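PDB 2FSD: putative baseplate protein from Unidentified phage, which probably serves as the receptor-binding protein of a lactococcal phage, its head domain recognising the surface of the host Lactococcus lactis cell. Local coordinates for residues R63-P68 with T132-L137; T37-A42 with G49-R54. All blocks are in the same frame, centred on the assembly; numbering follows the deposited sequence.

Contact 1: residues R63-P68 with T132-L137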
ATOM      1  N   ARG A  63      -8.168   6.914   2.272  1.00 16.44           N
ATOM      2  CA  ARG A  63      -8.747   5.757   1.593  1.00 16.57           C
ATOM      3  C   ARG A  63      -9.410   6.132   0.278  1.00 16.35           C
ATOM      4  O   ARG A  63      -9.951   7.216   0.129  1.00 15.77           O
ATOM      5  CB  ARG A  63      -9.748   5.039   2.493  1.00 16.64           C
ATOM      6  CG  ARG A  63     -10.829   5.928   3.059  1.00 17.10           C
ATOM      7  CD  ARG A  63     -11.888   5.070   3.716  1.00 17.24           C
ATOM      8  NE  ARG A  63     -12.891   5.874   4.400  1.00 17.02           N
ATOM      9  CZ  ARG A  63     -13.698   5.411   5.352  1.00 16.73           C
ATOM     10  NH1 ARG A  63     -13.625   4.152   5.759  1.00 17.08           N
ATOM     11  NH2 ARG A  63     -14.575   6.221   5.921  1.00 16.82           N
ATOM     12  N   GLY A  64      -9.346   5.200  -0.666  1.00 16.77           N
ATOM     13  CA  GLY A  64     -10.009   5.318  -1.941  1.00 17.00           C
ATOM     14  C   GLY A  64     -10.831   4.068  -2.161  1.00 17.26           C
ATOM     15  O   GLY A  64     -10.392   2.956  -1.843  1.00 16.42           O
ATOM     16  N   ASN A  65     -12.036   4.261  -2.679  1.00 17.87           N
ATOM     17  CA  ASN A  65     -12.907   3.161  -3.016  1.00 18.49           C
ATOM     18  C   ASN A  65     -13.541   3.361  -4.408  1.00 18.84           C
ATOM     19  O   ASN A  65     -14.331   4.282  -4.625  1.00 18.19           O
ATOM     20  CB  ASN A  65     -13.965   2.976  -1.915  1.00 18.86           C
ATOM     21  CG  ASN A  65     -14.717   1.689  -2.057  1.00 19.70           C
ATOM     22  OD1 ASN A  65     -15.527   1.535  -2.964  1.00 24.78           O
ATOM     23  ND2 ASN A  65     -14.442   0.741  -1.178  1.00 23.55           N
ATOM     24  N   SER A  66     -13.141   2.490  -5.336  1.00 19.46           N
ATOM     25  CA  SER A  66     -13.626   2.466  -6.705  1.00 20.02           C
ATOM     26  C   SER A  66     -13.558   3.845  -7.338  1.00 20.49           C
ATOM     27  O   SER A  66     -14.550   4.371  -7.824  1.00 20.92           O
ATOM     28  CB  SER A  66     -15.050   1.900  -6.774  1.00 20.39           C
ATOM     29  OG  SER A  66     -15.081   0.528  -6.417  1.00 19.82           O
ATOM     30  N   ILE A  67     -12.367   4.426  -7.334  1.00 21.11           N
ATOM     31  CA  ILE A  67     -12.170   5.732  -7.943  1.00 21.06           C
ATOM     32  C   ILE A  67     -11.772   5.543  -9.405  1.00 21.03           C
ATOM     33  O   ILE A  67     -10.736   4.953  -9.682  1.00 20.99           O
ATOM     34  CB  ILE A  67     -11.106   6.536  -7.219  1.00 20.94           C
ATOM     35  CG1 ILE A  67     -11.523   6.735  -5.756  1.00 21.88           C
ATOM     36  CG2 ILE A  67     -10.925   7.894  -7.907  1.00 21.71           C
ATOM     37  CD1 ILE A  67     -10.367   7.061  -4.828  1.00 21.62           C
ATOM     38  N   PRO A  68     -12.597   6.046 -10.345  1.00 20.92           N
ATOM     39  CA  PRO A  68     -12.228   5.945 -11.751  1.00 20.79           C
ATOM     40  C   PRO A  68     -11.047   6.856 -12.088  1.00 20.54           C
ATOM     41  O   PRO A  68     -11.138   8.063 -11.895  1.00 19.72           O
ATOM     42  CB  PRO A  68     -13.502   6.407 -12.484  1.00 21.44           C
ATOM     43  CG  PRO A  68     -14.588   6.495 -11.431  1.00 20.99           C
ATOM     44  CD  PRO A  68     -13.875   6.759 -10.168  1.00 21.07           C
ATOM     45  N   THR A 132     -10.820   1.484 -12.068  1.00 20.78           N
ATOM     46  CA  THR A 132     -11.147   2.178 -10.820  1.00 20.37           C
ATOM     47  C   THR A 132     -10.094   1.739  -9.822  1.00 20.11           C
ATOM     48  O   THR A 132      -9.627   0.601  -9.886  1.00 20.71           O
ATOM     49  CB  THR A 132     -12.556   1.801 -10.253  1.00 20.06           C
ATOM     50  OG1 THR A 132     -12.679   0.372 -10.173  1.00 21.57           O
ATOM     51  CG2 THR A 132     -13.675   2.346 -11.107  1.00 19.26           C
ATOM     52  N   ILE A 133      -9.715   2.619  -8.900  1.00 20.04           N
ATOM     53  CA  ILE A 133      -8.750   2.245  -7.847  1.00 19.88           C
ATOM     54  C   ILE A 133      -9.339   2.251  -6.419  1.00 19.09           C
ATOM     55  O   ILE A 133     -10.179   3.080  -6.074  1.00 18.42           O
ATOM     56  CB  ILE A 133      -7.446   3.119  -7.896  1.00 20.12           C
ATOM     57  CG1 ILE A 133      -7.752   4.598  -7.631  1.00 20.12           C
ATOM     58  CG2 ILE A 133      -6.759   2.948  -9.247  1.00 20.50           C
ATOM     59  CD1 ILE A 133      -6.526   5.436  -7.362  1.00 20.10           C
ATOM     60  N   SER A 134      -8.878   1.292  -5.626  1.00 18.74           N
ATOM     61  CA  SER A 134      -9.172   1.197  -4.214  1.00 18.64           C
ATOM     62  C   SER A 134      -7.858   1.045  -3.447  1.00 18.36           C
ATOM     63  O   SER A 134      -6.922   0.364  -3.897  1.00 17.76           O
ATOM     64  CB  SER A 134     -10.089  -0.002  -3.915  1.00 18.72           C
ATOM     65  OG  SER A 134     -11.389   0.159  -4.478  1.00 18.50           O
ATOM     66  N   PHE A 135      -7.791   1.702  -2.288  1.00 18.28           N
ATOM     67  CA  PHE A 135      -6.614   1.642  -1.431  1.00 18.18           C
ATOM     68  C   PHE A 135      -6.940   2.164  -0.043  1.00 18.10           C
ATOM     69  O   PHE A 135      -7.970   2.805   0.167  1.00 17.54           O
ATOM     70  CB  PHE A 135      -5.457   2.455  -2.025  1.00 17.93           C
ATOM     71  CG  PHE A 135      -5.702   3.943  -2.031  1.00 17.98           C
ATOM     72  CD1 PHE A 135      -5.269   4.737  -0.968  1.00 18.80           C
ATOM     73  CD2 PHE A 135      -6.366   4.546  -3.088  1.00 17.17           C
ATOM     74  CE1 PHE A 135      -5.502   6.109  -0.962  1.00 19.14           C
ATOM     75  CE2 PHE A 135      -6.603   5.909  -3.092  1.00 17.41           C
ATOM     76  CZ  PHE A 135      -6.176   6.695  -2.032  1.00 18.22           C
ATOM     77  N   ALA A 136      -6.034   1.896   0.893  1.00 18.03           N
ATOM     78  CA  ALA A 136      -6.070   2.519   2.207  1.00 18.39           C
ATOM     79  C   ALA A 136      -4.644   2.691   2.740  1.00 18.46           C
ATOM     80  O   ALA A 136      -3.788   1.800   2.618  1.00 18.97           O
ATOM     81  CB  ALA A 136      -6.929   1.709   3.174  1.00 18.31           C
ATOM     82  N   LEU A 137      -4.379   3.848   3.311  1.00 18.31           N
ATOM     83  CA  LEU A 137      -3.066   4.099   3.872  1.00 18.76           C
ATOM     84  C   LEU A 137      -3.140   5.029   5.070  1.00 18.53           C
ATOM     85  O   LEU A 137      -4.158   5.677   5.307  1.00 18.01           O
ATOM     86  CB  LEU A 137      -2.106   4.633   2.802  1.00 18.50           C
ATOM     87  CG  LEU A 137      -2.459   5.912   2.044  1.00 18.63           C
ATOM     88  CD1 LEU A 137      -2.261   7.186   2.891  1.00 18.32           C
ATOM     89  CD2 LEU A 137      -1.612   5.974   0.786  1.00 19.03           C
TER
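Gly64 and Phe135 form an antiparallel hydrogen-bonded pair. Gly64 N donates to Phe135 O at 2.9 Å, and Phe135 N returns the bond to Gly64 O. Ile67 and Ile133 are joined in the same way, with Ile67 N to Ile133 O nearly straight (178°). Between the two pairs the register slips by one residue. Ser66 and Ile67 both face Ile133, a G1 beta bulge, and Ser66 has positive phi (50°). The Ser66 N-H turns instead to a side chain, bonding Ser134 OG at 3.0 Å. With OG beside its own backbone N, chi1 -66°, Ser134 turns the hydroxyl to the bulge.

Gly64 CA lies over one face of the Phe135 ring, 4.1 Å from its centroid, a CH-pi contact. Gly64 N stands 3.6 Å above the plane of that ring, over its centre. Next to it, Ile67 CB meets Ile133 CG1 at 3.9 Å. On the other face of the sheet, Thr132 CG2 sits 3.9 Å from Pro68 N.

Strand 132-140 continues the barrel sheet to strand 94-102, through backbone bonds of Thr132 to Tyr101 and Ser134 to Thr99. Phe135 packs inward on Val62 and Ile111. At Leu137 the sheet runs on into a strand of the second subunit.

Contact 2: residues T37-A42 with G49-R54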
ATOM      1  N   THR A  37     -12.941  13.836   5.172  1.00 20.29           N
ATOM      2  CA  THR A  37     -13.101  14.930   4.220  1.00 20.01           C
ATOM      3  C   THR A  37     -12.778  14.397   2.830  1.00 19.85           C
ATOM      4  O   THR A  37     -11.793  13.690   2.661  1.00 18.67           O
ATOM      5  CB  THR A  37     -12.133  16.075   4.542  1.00 19.93           C
ATOM      6  OG1 THR A  37     -12.273  16.448   5.917  1.00 20.73           O
ATOM      7  CG2 THR A  37     -12.372  17.290   3.651  1.00 19.70           C
ATOM      8  N   ASP A  38     -13.622  14.728   1.851  1.00 19.83           N
ATOM      9  CA  ASP A  38     -13.360  14.397   0.456  1.00 19.66           C
ATOM     10  C   ASP A  38     -12.142  15.170  -0.052  1.00 19.42           C
ATOM     11  O   ASP A  38     -12.011  16.372   0.184  1.00 19.13           O
ATOM     12  CB  ASP A  38     -14.567  14.747  -0.429  1.00 19.69           C
ATOM     13  CG  ASP A  38     -15.803  13.942  -0.092  1.00 21.27           C
ATOM     14  OD1 ASP A  38     -15.693  12.721   0.205  1.00 20.34           O
ATOM     15  OD2 ASP A  38     -16.901  14.550  -0.124  1.00 24.58           O
ATOM     16  N   LEU A  39     -11.257  14.485  -0.764  1.00 19.37           N
ATOM     17  CA  LEU A  39     -10.189  15.173  -1.462  1.00 19.58           C
ATOM     18  C   LEU A  39     -10.802  15.825  -2.691  1.00 19.87           C
ATOM     19  O   LEU A  39     -11.884  15.425  -3.137  1.00 19.63           O
ATOM     20  CB  LEU A  39      -9.078  14.223  -1.890  1.00 19.43           C
ATOM     21  CG  LEU A  39      -8.058  13.815  -0.835  1.00 19.20           C
ATOM     22  CD1 LEU A  39      -8.726  13.028   0.281  1.00 19.34           C
ATOM     23  CD2 LEU A  39      -6.937  13.001  -1.493  1.00 19.29           C
ATOM     24  N   ASN A  40     -10.109  16.837  -3.206  1.00 19.92           N
ATOM     25  CA  ASN A  40     -10.416  17.415  -4.515  1.00 20.33           C
ATOM     26  C   ASN A  40      -9.776  16.532  -5.572  1.00 20.08           C
ATOM     27  O   ASN A  40      -8.592  16.212  -5.475  1.00 19.95           O
ATOM     28  CB  ASN A  40      -9.892  18.864  -4.611  1.00 20.13           C
ATOM     29  CG  ASN A  40     -10.405  19.748  -3.458  1.00 20.59           C
ATOM     30  OD1 ASN A  40     -11.594  19.730  -3.143  1.00 19.74           O
ATOM     31  ND2 ASN A  40      -9.502  20.490  -2.812  1.00 19.27           N
ATOM     32  N   ARG A  41     -10.559  16.122  -6.560  1.00 20.02           N
ATOM     33  CA  ARG A  41     -10.062  15.242  -7.610  1.00 20.65           C
ATOM     34  C   ARG A  41      -9.443  16.021  -8.770  1.00 20.51           C
ATOM     35  O   ARG A  41      -9.997  17.038  -9.231  1.00 19.79           O
ATOM     36  CB  ARG A  41     -11.175  14.342  -8.140  1.00 20.90           C
ATOM     37  CG  ARG A  41     -11.707  13.355  -7.116  1.00 21.56           C
ATOM     38  CD  ARG A  41     -13.149  13.060  -7.391  1.00 21.19           C
ATOM     39  NE  ARG A  41     -13.785  12.254  -6.349  1.00 21.35           N
ATOM     40  CZ  ARG A  41     -14.104  10.965  -6.459  1.00 21.19           C
ATOM     41  NH1 ARG A  41     -13.828  10.280  -7.560  1.00 21.42           N
ATOM     42  NH2 ARG A  41     -14.718  10.351  -5.455  1.00 21.51           N
ATOM     43  N   ALA A  42      -8.306  15.504  -9.244  1.00 20.78           N
ATOM     44  CA  ALA A  42      -7.551  16.098 -10.354  1.00 20.92           C
ATOM     45  C   ALA A  42      -8.327  15.921 -11.649  1.00 21.06           C
ATOM     46  O   ALA A  42      -9.257  15.120 -11.721  1.00 20.87           O
ATOM     47  CB  ALA A  42      -6.157  15.440 -10.460  1.00 20.80           C
ATOM     48  N   GLY A  49     -17.365   6.722  -6.782  1.00 20.44           N
ATOM     49  CA  GLY A  49     -16.451   6.164  -5.777  1.00 20.24           C
ATOM     50  C   GLY A  49     -16.154   7.199  -4.719  1.00 19.63           C
ATOM     51  O   GLY A  49     -16.696   8.300  -4.758  1.00 19.87           O
ATOM     52  N   ILE A  50     -15.309   6.858  -3.761  1.00 19.51           N
ATOM     53  CA  ILE A  50     -15.070   7.761  -2.626  1.00 19.44           C
ATOM     54  C   ILE A  50     -13.574   7.920  -2.337  1.00 19.01           C
ATOM     55  O   ILE A  50     -12.825   6.949  -2.331  1.00 19.05           O
ATOM     56  CB  ILE A  50     -15.901   7.333  -1.380  1.00 19.39           C
ATOM     57  CG1 ILE A  50     -17.404   7.430  -1.709  1.00 19.46           C
ATOM     58  CG2 ILE A  50     -15.598   8.213  -0.163  1.00 19.56           C
ATOM     59  CD1 ILE A  50     -18.321   7.029  -0.575  1.00 20.03           C
ATOM     60  N   LEU A  51     -13.161   9.171  -2.139  1.00 18.66           N
ATOM     61  CA  LEU A  51     -11.763   9.533  -1.910  1.00 18.66           C
ATOM     62  C   LEU A  51     -11.723  10.564  -0.809  1.00 18.25           C
ATOM     63  O   LEU A  51     -12.137  11.704  -1.001  1.00 18.16           O
ATOM     64  CB  LEU A  51     -11.126  10.120  -3.174  1.00 18.47           C
ATOM     65  CG  LEU A  51      -9.683  10.590  -3.017  1.00 19.00           C
ATOM     66  CD1 LEU A  51      -8.723   9.448  -2.623  1.00 18.83           C
ATOM     67  CD2 LEU A  51      -9.209  11.292  -4.296  1.00 19.18           C
ATOM     68  N   GLN A  52     -11.237  10.152   0.352  1.00 18.16           N
ATOM     69  CA  GLN A  52     -11.285  10.988   1.535  1.00 18.21           C
ATOM     70  C   GLN A  52     -10.121  10.722   2.506  1.00 17.70           C
ATOM     71  O   GLN A  52      -9.463   9.686   2.455  1.00 17.01           O
ATOM     72  CB  GLN A  52     -12.638  10.802   2.234  1.00 18.32           C
ATOM     73  CG  GLN A  52     -13.046   9.349   2.390  1.00 19.14           C
ATOM     74  CD  GLN A  52     -14.299   9.150   3.206  1.00 18.57           C
ATOM     75  OE1 GLN A  52     -14.919  10.097   3.655  1.00 20.78           O
ATOM     76  NE2 GLN A  52     -14.672   7.904   3.403  1.00 19.34           N
ATOM     77  N   ALA A  53      -9.879  11.694   3.376  1.00 18.02           N
ATOM     78  CA  ALA A  53      -8.832  11.620   4.376  1.00 18.64           C
ATOM     79  C   ALA A  53      -9.292  12.227   5.721  1.00 19.29           C
ATOM     80  O   ALA A  53     -10.233  13.040   5.771  1.00 19.26           O
ATOM     81  CB  ALA A  53      -7.577  12.303   3.873  1.00 18.23           C
ATOM     82  N   ARG A  54      -8.636  11.798   6.804  1.00 19.75           N
ATOM     83  CA  ARG A  54      -8.915  12.283   8.166  1.00 20.23           C
ATOM     84  C   ARG A  54      -7.614  12.316   8.984  1.00 20.13           C
ATOM     85  O   ARG A  54      -6.651  11.611   8.668  1.00 19.36           O
ATOM     86  CB  ARG A  54      -9.946  11.380   8.855  1.00 20.25           C
ATOM     87  CG  ARG A  54      -9.323  10.192   9.557  1.00 21.17           C
ATOM     88  CD  ARG A  54     -10.301   9.104   9.931  1.00 22.48           C
ATOM     89  NE  ARG A  54     -11.333   9.551  10.853  1.00 24.65           N
ATOM     90  CZ  ARG A  54     -12.157   8.751  11.528  1.00 24.78           C
ATOM     91  NH1 ARG A  54     -12.083   7.432  11.425  1.00 26.56           N
ATOM     92  NH2 ARG A  54     -13.064   9.288  12.324  1.00 25.34           N
TER
HETATM   93  O   HOH W   1     -15.192  11.241  -2.186  1.00 16.93           O
HETATM   94  O   HOH W   2     -13.108  13.393  -3.650  1.00 17.28           O
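Leu39 and Leu51 meet at about a right angle, with Leu39 CB 3.8 Å from Leu51 CD2. The CG of Leu51 is anti to its backbone N (chi1 177°), which directs the branched end to the Leu39 side chain. One methyl of Leu39, CD1, touches Ala53 CB at 3.8 Å and also lies against the backbone of Gln52.

The backbone sets these side chains in place. Thr37 and Ala53 form an antiparallel hydrogen-bonded pair. Ala53 N approaches Thr37 O in the carbonyl plane at 2.9 Å, while the return bond from Thr37 N to Ala53 O is more bent (140°). Two residues on, Leu39 N donates to Leu51 O at 2.9 Å. Asp38 and Gln52 make the non-hydrogen-bonded pair between them.

Beyond Leu39 the chains part, and Arg41 reaches across to the other segment. Its NH2 gives a weak bond to Gly49 O at 2.9 Å, near the guanidinium plane. Leu51 CB lies over one face of the group. NH1 bonds to Thr48 O, and the weak NH2 bond adds a second hold on the group. A water accepts from Leu51 N at 2.9 Å and lies within hydrogen-bonding distance of Asp38 OD1. A second water accepts from Arg41 NE at 3.0 Å.

The segments are the two arms of a beta hairpin, strands 34-41 and 50-56. Ala53 packs on Val62 of strand 59-68 and on Phe83 and Phe87. Leu51 rests on Ile67. On the other edge of strand 34-41, the backbones of Asn40 and Ala42 bond to Thr82 and Val80 of strand 77-82, which helps close the barrel.

Contacts 1 and 2 lie in one antiparallel barrel sheet, separated by the pairing of strand 50-56 with strand 59-68. Their centres are about 10 Å apart. Strand 50-56 of contact 2 and strand 59-68 of contact 1 follow each other in the chain. Two probable backbone hydrogen bonds join them: Asn65 N to Ile50 O at 2.8 Å and Arg63 N to Gln52 O at 3.1 Å. The Ile67 side chain of contact 1 also touches contact 2: its CD1 packs 3.6 Å from Leu51 CB. Contact 1 extends towards the second subunit, whereas neither segment of contact 2 touches another chain of the assembly. Both contacts build the barrel of the head domain.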